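Local atomic coordinates of binding domain (Hc) of Paraclostridial Mosquitocidal Protein 1 (Paraclostridium bifermentans, PDB entry 6HOX), a protein that forms the receptor-binding part of a botulinum-like neurotoxin that targets Anopheles mosquitoes, serving in host nerve cell targeting. Residues A[98-106]-A[296-304]; A[156-166]-A[250-258]. All coordinates share one frame; numbering follows the deposited sequence.

Interaction 1 of 2, residues A[98-106]-A[296-304]; sequences PRLNKNDFI and FNVSSFILI
Leu100 O, which faces Val298 CG2 and Ile304 CD1, is gripped by two nitrogens of Arg99: NE at 2.9 Å and NH2 at 3.1 Å from Leu100 O. Both come from the same face of the carbonyl, above its plane, while the oxygen stays in the guanidinium plane. Bends at chi2 and chi3 (-144° and 67°) curl the arginine back onto its own chain and bring the guanidinium to the other segment. There Phe296 CZ sits over one face, 3.7 Å from Arg99 NH1, with the arginine at the edge of the phenyl ring, and Ile304 CD1 meets Arg99 CD and NE. Arg99 NH1 goes on to the carbonyl of Lys445, and Trp444 adds a cation-pi contact.

The contact joins the two receptor-binding subdomains: a loop of the jelly-roll-like N-terminal half, running into a 3-10 segment from 102 on, meets the small hairpin 295-305 of the beta-trefoil half. Toward the hairpin's turn the meeting is apolar. Leu100 CD2 touches Ile302 CD1 at 3.7 Å, nearly at right angles, and Phe105 CE1 presses on Val298 CG1 at 3.4 Å. The extended Lys102 lays its CE 3.8 Å from Asn297 O.

Interaction 2 of 2, residues A[156-166]-A[250-258]; sequences FIDKYISSNIW and RDFWGEPLE
Trp166 makes both hydrogen bonds across this contact. Its indole NE1 gives a nearly straight bond (171°) to Glu255 OE2, 2.8 Å away, using the anti lone pair of that oxygen; ring and carboxylate lie almost coplanar, 24° apart. Its backbone N reaches Trp253 O at 2.9 Å. Trp253 O belongs to the type I turn Asp251 to Gly254, and Glu255 follows directly; Asp251 OD1 accepts from Glu255 N at 3.0 Å, tying the start of the turn to the residue beyond it. Gly254 has a positive phi (100°), and its backbone passes close to the Trp166 ring.

The Trp253 indole lies between two neighbours. Asn164 ND2 rests over one face, 3.7 Å from Trp253 CZ3, and Phe252 CD2 of the same turn covers the opposite face. The same Asn164 ND2 also hydrogen-bonds Asp441 OD2, and Trp253 NE1 gives to the carbonyl of Ser439. Farther out, Phe252, with CG anti to its N, extends toward 156-157, where Phe156 CZ approaches its edge at 3.9 Å and Ile157 CD1 also touches Phe252 CZ; Ile165 CD1 touches Phe252 CE2 obliquely.

Here the loop leading into strand 167-174 of the N-terminal jelly roll meets the loop ahead of strand 263-267 on the trefoil side. Two directed bonds set Trp166 against 253-255 amid buried aromatic packing, consistent with a defined relative placement of the subdomains.

Overall arrangement
Both contacts bridge the two receptor-binding subdomains, the lectin-like N-terminal half and the C-terminal trefoil, and their centres lie about 18 Å apart. Interaction 2 sits about 2 Å from the centre of the chain and is buried; interaction 1 lies about 19 Å out, at a partly buried border. On the N-terminal side they adjoin directly: Leu100 N is 3.0 Å from Ser162 O, probably a hydrogen bond, Leu100 CD2 packs on Tyr160 OH, and Arg99 N lies against Asn164 CB. From the N-terminal side both also reach the C-terminal tail, Arg99 at Lys445 and Asn164 at Asp441, so the tail is common to both contacts.

Interaction 1 of 2, residues A[98-106]-A[296-304]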
loop_
_atom_site.group_PDB
_atom_site.type_symbol
_atom_site.label_atom_id
_atom_site.label_comp_id
_atom_site.label_asym_id
_atom_site.label_seq_id
_atom_site.Cartn_x
_atom_site.Cartn_y
_atom_site.Cartn_z
ATOM N N PRO A 98 -7.515 -7.306 2.066
ATOM C CA PRO A 98 -7.469 -7.976 0.764
ATOM C C PRO A 98 -8.317 -7.248 -0.288
ATOM O O PRO A 98 -9.324 -6.630 0.041
ATOM C CB PRO A 98 -8.016 -9.381 1.059
ATOM C CG PRO A 98 -7.630 -9.586 2.507
ATOM C CD PRO A 98 -7.907 -8.234 3.140
ATOM N N ARG A 99 -7.881 -7.336 -1.541
ATOM C CA ARG A 99 -8.582 -6.744 -2.649
ATOM C C ARG A 99 -9.969 -7.367 -2.773
ATOM O O ARG A 99 -10.136 -8.584 -2.772
ATOM C CB ARG A 99 -7.869 -6.942 -3.987
ATOM C CG ARG A 99 -8.374 -5.980 -5.051
ATOM C CD ARG A 99 -8.419 -6.625 -6.410
ATOM N NE ARG A 99 -9.415 -7.678 -6.449
ATOM C CZ ARG A 99 -9.156 -8.932 -6.773
ATOM N NH1 ARG A 99 -7.951 -9.265 -7.195
ATOM N NH2 ARG A 99 -10.102 -9.846 -6.673
ATOM N N LEU A 100 -10.942 -6.477 -2.897
ATOM C CA LEU A 100 -12.325 -6.811 -3.084
ATOM C C LEU A 100 -12.497 -7.991 -4.043
ATOM O O LEU A 100 -12.066 -7.936 -5.202
ATOM C CB LEU A 100 -13.012 -5.584 -3.674
ATOM C CG LEU A 100 -14.532 -5.681 -3.703
ATOM C CD1 LEU A 100 -15.076 -5.768 -2.279
ATOM C CD2 LEU A 100 -15.125 -4.511 -4.477
ATOM N N ASN A 101 -13.198 -9.016 -3.579
ATOM C CA ASN A 101 -13.374 -10.242 -4.332
ATOM C C ASN A 101 -14.822 -10.720 -4.160
ATOM O O ASN A 101 -15.574 -10.152 -3.361
ATOM C CB ASN A 101 -12.326 -11.286 -3.926
ATOM C CG ASN A 101 -12.332 -11.603 -2.448
ATOM O OD1 ASN A 101 -13.083 -12.473 -2.026
ATOM N ND2 ASN A 101 -11.505 -10.912 -1.660
ATOM N N LYS A 102 -15.189 -11.762 -4.922
ATOM C CA LYS A 102 -16.546 -12.295 -4.958
ATOM C C LYS A 102 -16.931 -12.834 -3.569
ATOM O O LYS A 102 -18.063 -12.652 -3.134
ATOM C CB LYS A 102 -16.671 -13.331 -6.081
ATOM C CG LYS A 102 -16.747 -12.714 -7.474
ATOM C CD LYS A 102 -16.573 -13.704 -8.613
ATOM C CE LYS A 102 -16.630 -13.044 -9.980
ATOM N NZ LYS A 102 -16.746 -14.043 -11.075
ATOM N N ASN A 103 -15.983 -13.440 -2.846
ATOM C CA ASN A 103 -16.270 -13.975 -1.501
ATOM C C ASN A 103 -16.764 -12.870 -0.557
ATOM O O ASN A 103 -17.551 -13.172 0.342
ATOM C CB ASN A 103 -15.078 -14.679 -0.856
ATOM C CG ASN A 103 -14.552 -15.814 -1.699
ATOM O OD1 ASN A 103 -14.179 -15.605 -2.852
ATOM N ND2 ASN A 103 -14.502 -17.007 -1.132
ATOM N N ASP A 104 -16.317 -11.621 -0.774
ATOM C CA ASP A 104 -16.694 -10.481 0.043
ATOM C C ASP A 104 -18.157 -10.066 -0.153
ATOM O O ASP A 104 -18.674 -9.289 0.655
ATOM C CB ASP A 104 -15.856 -9.245 -0.260
ATOM C CG ASP A 104 -14.400 -9.354 0.151
ATOM O OD1 ASP A 104 -14.094 -10.110 1.124
ATOM O OD2 ASP A 104 -13.583 -8.670 -0.503
ATOM N N PHE A 105 -18.811 -10.533 -1.225
ATOM C CA PHE A 105 -20.151 -10.041 -1.581
ATOM C C PHE A 105 -21.201 -10.710 -0.683
ATOM O O PHE A 105 -22.316 -10.213 -0.564
ATOM C CB PHE A 105 -20.400 -10.190 -3.085
ATOM C CG PHE A 105 -19.940 -9.012 -3.909
ATOM C CD1 PHE A 105 -18.595 -8.794 -4.152
ATOM C CD2 PHE A 105 -20.854 -8.100 -4.426
ATOM C CE1 PHE A 105 -18.173 -7.706 -4.902
ATOM C CE2 PHE A 105 -20.434 -7.014 -5.180
ATOM C CZ PHE A 105 -19.091 -6.820 -5.419
ATOM N N ILE A 106 -20.822 -11.806 -0.018
ATOM C CA ILE A 106 -21.653 -12.440 0.995
ATOM C C ILE A 106 -21.863 -11.477 2.174
ATOM O O ILE A 106 -22.770 -11.675 2.953
ATOM C CB ILE A 106 -21.062 -13.782 1.468
ATOM C CG1 ILE A 106 -22.113 -14.621 2.198
ATOM C CG2 ILE A 106 -19.835 -13.575 2.343
ATOM C CD1 ILE A 106 -21.604 -15.955 2.697
ATOM N N PHE A 296 -10.691 -7.880 -15.392
ATOM C CA PHE A 296 -11.765 -8.809 -15.107
ATOM C C PHE A 296 -12.842 -8.087 -14.301
ATOM O O PHE A 296 -12.653 -6.955 -13.821
ATOM C CB PHE A 296 -11.262 -10.063 -14.385
ATOM C CG PHE A 296 -10.584 -9.833 -13.056
ATOM C CD1 PHE A 296 -9.231 -9.525 -12.992
ATOM C CD2 PHE A 296 -11.286 -9.959 -11.868
ATOM C CE1 PHE A 296 -8.599 -9.337 -11.770
ATOM C CE2 PHE A 296 -10.659 -9.748 -10.647
ATOM C CZ PHE A 296 -9.320 -9.435 -10.597
ATOM N N ASN A 297 -13.986 -8.763 -14.179
ATOM C CA ASN A 297 -15.156 -8.233 -13.517
ATOM C C ASN A 297 -15.315 -8.935 -12.169
ATOM O O ASN A 297 -15.286 -10.161 -12.097
ATOM C CB ASN A 297 -16.406 -8.411 -14.383
ATOM C CG ASN A 297 -16.574 -7.292 -15.384
ATOM O OD1 ASN A 297 -16.845 -6.150 -15.010
ATOM N ND2 ASN A 297 -16.413 -7.610 -16.656
ATOM N N VAL A 298 -15.479 -8.144 -11.109
ATOM C CA VAL A 298 -15.856 -8.687 -9.813
ATOM C C VAL A 298 -17.382 -8.595 -9.699
ATOM O O VAL A 298 -18.028 -9.528 -9.234
ATOM C CB VAL A 298 -15.106 -7.991 -8.662
ATOM C CG1 VAL A 298 -15.848 -8.093 -7.334
ATOM C CG2 VAL A 298 -13.709 -8.564 -8.526
ATOM N N SER A 299 -17.927 -7.459 -10.134
ATOM C CA SER A 299 -19.318 -7.328 -10.546
ATOM C C SER A 299 -19.350 -6.682 -11.934
ATOM O O SER A 299 -18.307 -6.314 -12.476
ATOM C CB SER A 299 -20.107 -6.523 -9.549
ATOM O OG SER A 299 -19.573 -5.213 -9.433
ATOM N N SER A 300 -20.552 -6.530 -12.495
ATOM C CA SER A 300 -20.730 -5.853 -13.778
ATOM C C SER A 300 -20.278 -4.386 -13.692
ATOM O O SER A 300 -19.878 -3.815 -14.691
ATOM C CB SER A 300 -22.159 -5.977 -14.263
ATOM O OG SER A 300 -23.083 -5.852 -13.190
ATOM N N PHE A 301 -20.304 -3.798 -12.491
ATOM C CA PHE A 301 -20.014 -2.384 -12.302
ATOM C C PHE A 301 -18.559 -2.126 -11.875
ATOM O O PHE A 301 -18.170 -0.967 -11.802
ATOM C CB PHE A 301 -20.968 -1.792 -11.262
ATOM N N ILE A 302 -17.765 -3.173 -11.592
ATOM C CA ILE A 302 -16.358 -3.029 -11.099
ATOM C C ILE A 302 -15.411 -3.856 -11.982
ATOM O O ILE A 302 -15.453 -5.096 -11.960
ATOM C CB ILE A 302 -16.211 -3.464 -9.624
ATOM C CG1 ILE A 302 -17.122 -2.676 -8.683
ATOM C CG2 ILE A 302 -14.759 -3.384 -9.170
ATOM C CD1 ILE A 302 -17.123 -3.206 -7.265
ATOM N N LEU A 303 -14.534 -3.147 -12.702
ATOM C CA LEU A 303 -13.443 -3.717 -13.478
ATOM C C LEU A 303 -12.149 -3.679 -12.652
ATOM O O LEU A 303 -11.768 -2.650 -12.148
ATOM C CB LEU A 303 -13.272 -2.904 -14.765
ATOM C CG LEU A 303 -14.089 -3.376 -15.966
ATOM C CD1 LEU A 303 -15.579 -3.184 -15.722
ATOM C CD2 LEU A 303 -13.662 -2.629 -17.218
ATOM N N ILE A 304 -11.456 -4.814 -12.574
ATOM C CA ILE A 304 -10.201 -4.915 -11.861
ATOM C C ILE A 304 -9.106 -5.268 -12.864
ATOM O O ILE A 304 -9.299 -6.148 -13.704
ATOM C CB ILE A 304 -10.323 -5.948 -10.724
ATOM C CG1 ILE A 304 -11.479 -5.571 -9.791
ATOM C CG2 ILE A 304 -8.996 -6.125 -9.984
ATOM C CD1 ILE A 304 -11.364 -6.119 -8.400
#

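Interaction 2 of 2, residues A[156-166]-A[250-258]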
loop_
_atom_site.group_PDB
_atom_site.type_symbol
_atom_site.label_atom_id
_atom_site.label_comp_id
_atom_site.label_asym_id
_atom_site.label_seq_id
_atom_site.Cartn_x
_atom_site.Cartn_y
_atom_site.Cartn_z
ATOM N N PHE A 156 -8.795 3.346 -6.598
ATOM C CA PHE A 156 -8.110 2.039 -6.407
ATOM C C PHE A 156 -6.670 2.247 -5.919
ATOM O O PHE A 156 -6.265 1.714 -4.893
ATOM C CB PHE A 156 -8.133 1.186 -7.677
ATOM C CG PHE A 156 -7.120 0.070 -7.709
ATOM C CD1 PHE A 156 -6.957 -0.781 -6.627
ATOM C CD2 PHE A 156 -6.346 -0.152 -8.840
ATOM C CE1 PHE A 156 -6.016 -1.802 -6.657
ATOM C CE2 PHE A 156 -5.418 -1.185 -8.874
ATOM C CZ PHE A 156 -5.249 -2.006 -7.779
ATOM N N ILE A 157 -5.905 3.051 -6.650
ATOM C CA ILE A 157 -4.480 3.103 -6.458
ATOM C C ILE A 157 -4.122 3.840 -5.159
ATOM O O ILE A 157 -3.285 3.342 -4.389
ATOM C CB ILE A 157 -3.790 3.708 -7.699
ATOM C CG1 ILE A 157 -3.805 2.709 -8.856
ATOM C CG2 ILE A 157 -2.376 4.141 -7.376
ATOM C CD1 ILE A 157 -3.083 1.409 -8.537
ATOM N N ASP A 158 -4.735 5.003 -4.917
ATOM C CA ASP A 158 -4.199 5.917 -3.918
ATOM C C ASP A 158 -4.874 5.739 -2.552
ATOM O O ASP A 158 -4.235 6.042 -1.556
ATOM C CB ASP A 158 -4.224 7.375 -4.399
ATOM C CG ASP A 158 -5.596 7.888 -4.784
ATOM O OD1 ASP A 158 -6.514 7.057 -4.897
ATOM O OD2 ASP A 158 -5.732 9.118 -4.980
ATOM N N LYS A 159 -6.145 5.306 -2.495
ATOM C CA LYS A 159 -6.872 5.377 -1.204
ATOM C C LYS A 159 -7.852 4.227 -0.918
ATOM O O LYS A 159 -8.097 3.983 0.248
ATOM C CB LYS A 159 -7.568 6.731 -1.076
ATOM C CG LYS A 159 -6.646 7.797 -0.513
ATOM C CD LYS A 159 -7.286 9.120 -0.266
ATOM C CE LYS A 159 -6.299 10.102 0.334
ATOM N NZ LYS A 159 -5.269 10.494 -0.649
ATOM N N TYR A 160 -8.402 3.537 -1.921
ATOM C CA TYR A 160 -9.446 2.526 -1.674
ATOM C C TYR A 160 -8.917 1.467 -0.689
ATOM O O TYR A 160 -7.779 1.010 -0.813
ATOM C CB TYR A 160 -9.879 1.920 -3.010
ATOM C CG TYR A 160 -11.063 1.000 -2.936
ATOM C CD1 TYR A 160 -12.351 1.498 -3.001
ATOM C CD2 TYR A 160 -10.896 -0.364 -2.788
ATOM C CE1 TYR A 160 -13.447 0.657 -2.939
ATOM C CE2 TYR A 160 -11.979 -1.221 -2.730
ATOM C CZ TYR A 160 -13.259 -0.705 -2.800
ATOM O OH TYR A 160 -14.321 -1.551 -2.730
ATOM N N ILE A 161 -9.753 1.069 0.278
ATOM C CA ILE A 161 -9.308 0.219 1.413
ATOM C C ILE A 161 -9.127 -1.245 0.976
ATOM O O ILE A 161 -8.075 -1.840 1.244
ATOM C CB ILE A 161 -10.276 0.344 2.609
ATOM C CG1 ILE A 161 -10.358 1.777 3.136
ATOM C CG2 ILE A 161 -9.931 -0.646 3.719
ATOM C CD1 ILE A 161 -9.033 2.393 3.524
ATOM N N SER A 162 -10.158 -1.842 0.361
ATOM C CA SER A 162 -10.121 -3.236 -0.031
ATOM C C SER A 162 -9.390 -3.384 -1.372
ATOM O O SER A 162 -10.001 -3.708 -2.391
ATOM C CB SER A 162 -11.512 -3.824 -0.068
ATOM O OG SER A 162 -12.055 -3.814 1.242
ATOM N N SER A 163 -8.074 -3.149 -1.322
ATOM C CA SER A 163 -7.190 -3.025 -2.476
ATOM C C SER A 163 -5.978 -3.962 -2.366
ATOM O O SER A 163 -5.225 -4.119 -3.353
ATOM C CB SER A 163 -6.702 -1.616 -2.553
ATOM O OG SER A 163 -5.951 -1.305 -1.396
ATOM N N ASN A 164 -5.744 -4.493 -1.157
ATOM C CA ASN A 164 -4.548 -5.250 -0.774
ATOM C C ASN A 164 -3.291 -4.373 -0.715
ATOM O O ASN A 164 -2.171 -4.910 -0.603
ATOM C CB ASN A 164 -4.268 -6.439 -1.688
ATOM C CG ASN A 164 -3.504 -7.539 -0.984
ATOM O OD1 ASN A 164 -3.727 -7.783 0.197
ATOM N ND2 ASN A 164 -2.601 -8.199 -1.696
ATOM N N ILE A 165 -3.463 -3.047 -0.729
ATOM C CA ILE A 165 -2.361 -2.089 -0.611
ATOM C C ILE A 165 -2.338 -1.546 0.821
ATOM O O ILE A 165 -3.369 -1.232 1.382
ATOM C CB ILE A 165 -2.494 -0.963 -1.658
ATOM C CG1 ILE A 165 -2.521 -1.508 -3.084
ATOM C CG2 ILE A 165 -1.388 0.076 -1.495
ATOM C CD1 ILE A 165 -3.076 -0.547 -4.097
ATOM N N TRP A 166 -1.141 -1.422 1.402
ATOM C CA TRP A 166 -0.967 -0.818 2.751
ATOM C C TRP A 166 -1.495 0.622 2.773
ATOM O O TRP A 166 -1.027 1.456 2.000
ATOM C CB TRP A 166 0.503 -0.853 3.176
ATOM C CG TRP A 166 0.945 -2.181 3.710
ATOM C CD1 TRP A 166 1.721 -3.117 3.090
ATOM C CD2 TRP A 166 0.654 -2.702 5.019
ATOM N NE1 TRP A 166 1.929 -4.182 3.923
ATOM C CE2 TRP A 166 1.293 -3.954 5.116
ATOM C CE3 TRP A 166 -0.069 -2.225 6.119
ATOM C CZ2 TRP A 166 1.211 -4.743 6.260
ATOM C CZ3 TRP A 166 -0.147 -3.007 7.255
ATOM C CH2 TRP A 166 0.482 -4.252 7.321
ATOM N N ARG A 250 9.853 0.996 -2.751
ATOM C CA ARG A 250 8.687 0.243 -2.366
ATOM C C ARG A 250 8.150 -0.554 -3.550
ATOM O O ARG A 250 8.292 -0.158 -4.715
ATOM C CB ARG A 250 7.599 1.207 -1.878
ATOM C CG ARG A 250 8.002 2.005 -0.653
ATOM C CD ARG A 250 7.708 1.236 0.604
ATOM N NE ARG A 250 8.234 1.933 1.763
ATOM C CZ ARG A 250 8.344 1.383 2.954
ATOM N NH1 ARG A 250 7.746 0.231 3.195
ATOM N NH2 ARG A 250 9.058 1.979 3.891
ATOM N N ASP A 251 7.518 -1.679 -3.226
ATOM C CA ASP A 251 6.719 -2.401 -4.181
ATOM C C ASP A 251 5.294 -1.834 -4.199
ATOM O O ASP A 251 4.946 -0.933 -3.447
ATOM C CB ASP A 251 6.773 -3.914 -3.945
ATOM C CG ASP A 251 6.070 -4.434 -2.705
ATOM O OD1 ASP A 251 5.182 -3.725 -2.172
ATOM O OD2 ASP A 251 6.411 -5.564 -2.291
ATOM N N PHE A 252 4.501 -2.367 -5.128
ATOM C CA PHE A 252 3.157 -1.955 -5.437
ATOM C C PHE A 252 2.257 -1.974 -4.187
ATOM O O PHE A 252 1.323 -1.142 -4.084
ATOM C CB PHE A 252 2.614 -2.898 -6.512
ATOM C CG PHE A 252 1.217 -2.577 -6.969
ATOM C CD1 PHE A 252 1.004 -1.622 -7.958
ATOM C CD2 PHE A 252 0.129 -3.198 -6.390
ATOM C CE1 PHE A 252 -0.277 -1.318 -8.377
ATOM C CE2 PHE A 252 -1.155 -2.889 -6.805
ATOM C CZ PHE A 252 -1.355 -1.965 -7.806
ATOM N N TRP A 253 2.519 -2.926 -3.276
ATOM C CA TRP A 253 1.732 -3.125 -2.079
ATOM C C TRP A 253 2.127 -2.146 -0.967
ATOM O O TRP A 253 1.378 -2.032 0.021
ATOM C CB TRP A 253 1.867 -4.560 -1.568
ATOM C CG TRP A 253 1.613 -5.649 -2.565
ATOM C CD1 TRP A 253 2.476 -6.661 -2.873
ATOM C CD2 TRP A 253 0.423 -5.875 -3.345
ATOM N NE1 TRP A 253 1.906 -7.509 -3.779
ATOM C CE2 TRP A 253 0.645 -7.061 -4.088
ATOM C CE3 TRP A 253 -0.811 -5.227 -3.464
ATOM C CZ2 TRP A 253 -0.301 -7.578 -4.975
ATOM C CZ3 TRP A 253 -1.746 -5.733 -4.351
ATOM C CH2 TRP A 253 -1.494 -6.896 -5.087
ATOM N N GLY A 254 3.311 -1.516 -1.078
ATOM C CA GLY A 254 3.840 -0.607 -0.051
ATOM C C GLY A 254 4.885 -1.238 0.868
ATOM O O GLY A 254 5.259 -0.620 1.891
ATOM N N GLU A 255 5.367 -2.434 0.496
ATOM C CA GLU A 255 6.419 -3.161 1.210
ATOM C C GLU A 255 7.772 -2.867 0.572
ATOM O O GLU A 255 7.848 -2.363 -0.541
ATOM C CB GLU A 255 6.070 -4.647 1.260
ATOM C CG GLU A 255 4.694 -4.859 1.871
ATOM C CD GLU A 255 4.459 -6.231 2.471
ATOM O OE1 GLU A 255 5.080 -7.200 2.003
ATOM O OE2 GLU A 255 3.638 -6.320 3.394
ATOM N N PRO A 256 8.887 -3.050 1.307
ATOM C CA PRO A 256 10.204 -2.707 0.770
ATOM C C PRO A 256 10.493 -3.451 -0.543
ATOM O O PRO A 256 10.196 -4.634 -0.665
ATOM C CB PRO A 256 11.157 -3.110 1.896
ATOM C CG PRO A 256 10.302 -3.014 3.145
ATOM C CD PRO A 256 8.943 -3.515 2.703
ATOM N N LEU A 257 11.033 -2.723 -1.531
ATOM C CA LEU A 257 11.394 -3.289 -2.816
ATOM C C LEU A 257 12.655 -4.142 -2.606
ATOM O O LEU A 257 13.551 -3.737 -1.883
ATOM C CB LEU A 257 11.627 -2.147 -3.807
ATOM C CG LEU A 257 11.845 -2.559 -5.267
ATOM C CD1 LEU A 257 10.587 -3.190 -5.851
ATOM C CD2 LEU A 257 12.267 -1.360 -6.104
ATOM N N GLU A 258 12.725 -5.324 -3.214
ATOM C CA GLU A 258 13.866 -6.229 -2.948
ATOM C C GLU A 258 14.614 -6.606 -4.224
ATOM O O GLU A 258 14.034 -6.662 -5.298
ATOM C CB GLU A 258 13.416 -7.535 -2.299
ATOM C CG GLU A 258 12.708 -7.348 -0.965
ATOM C CD GLU A 258 12.270 -8.662 -0.337
ATOM O OE1 GLU A 258 12.893 -9.717 -0.652
ATOM O OE2 GLU A 258 11.313 -8.632 0.469
#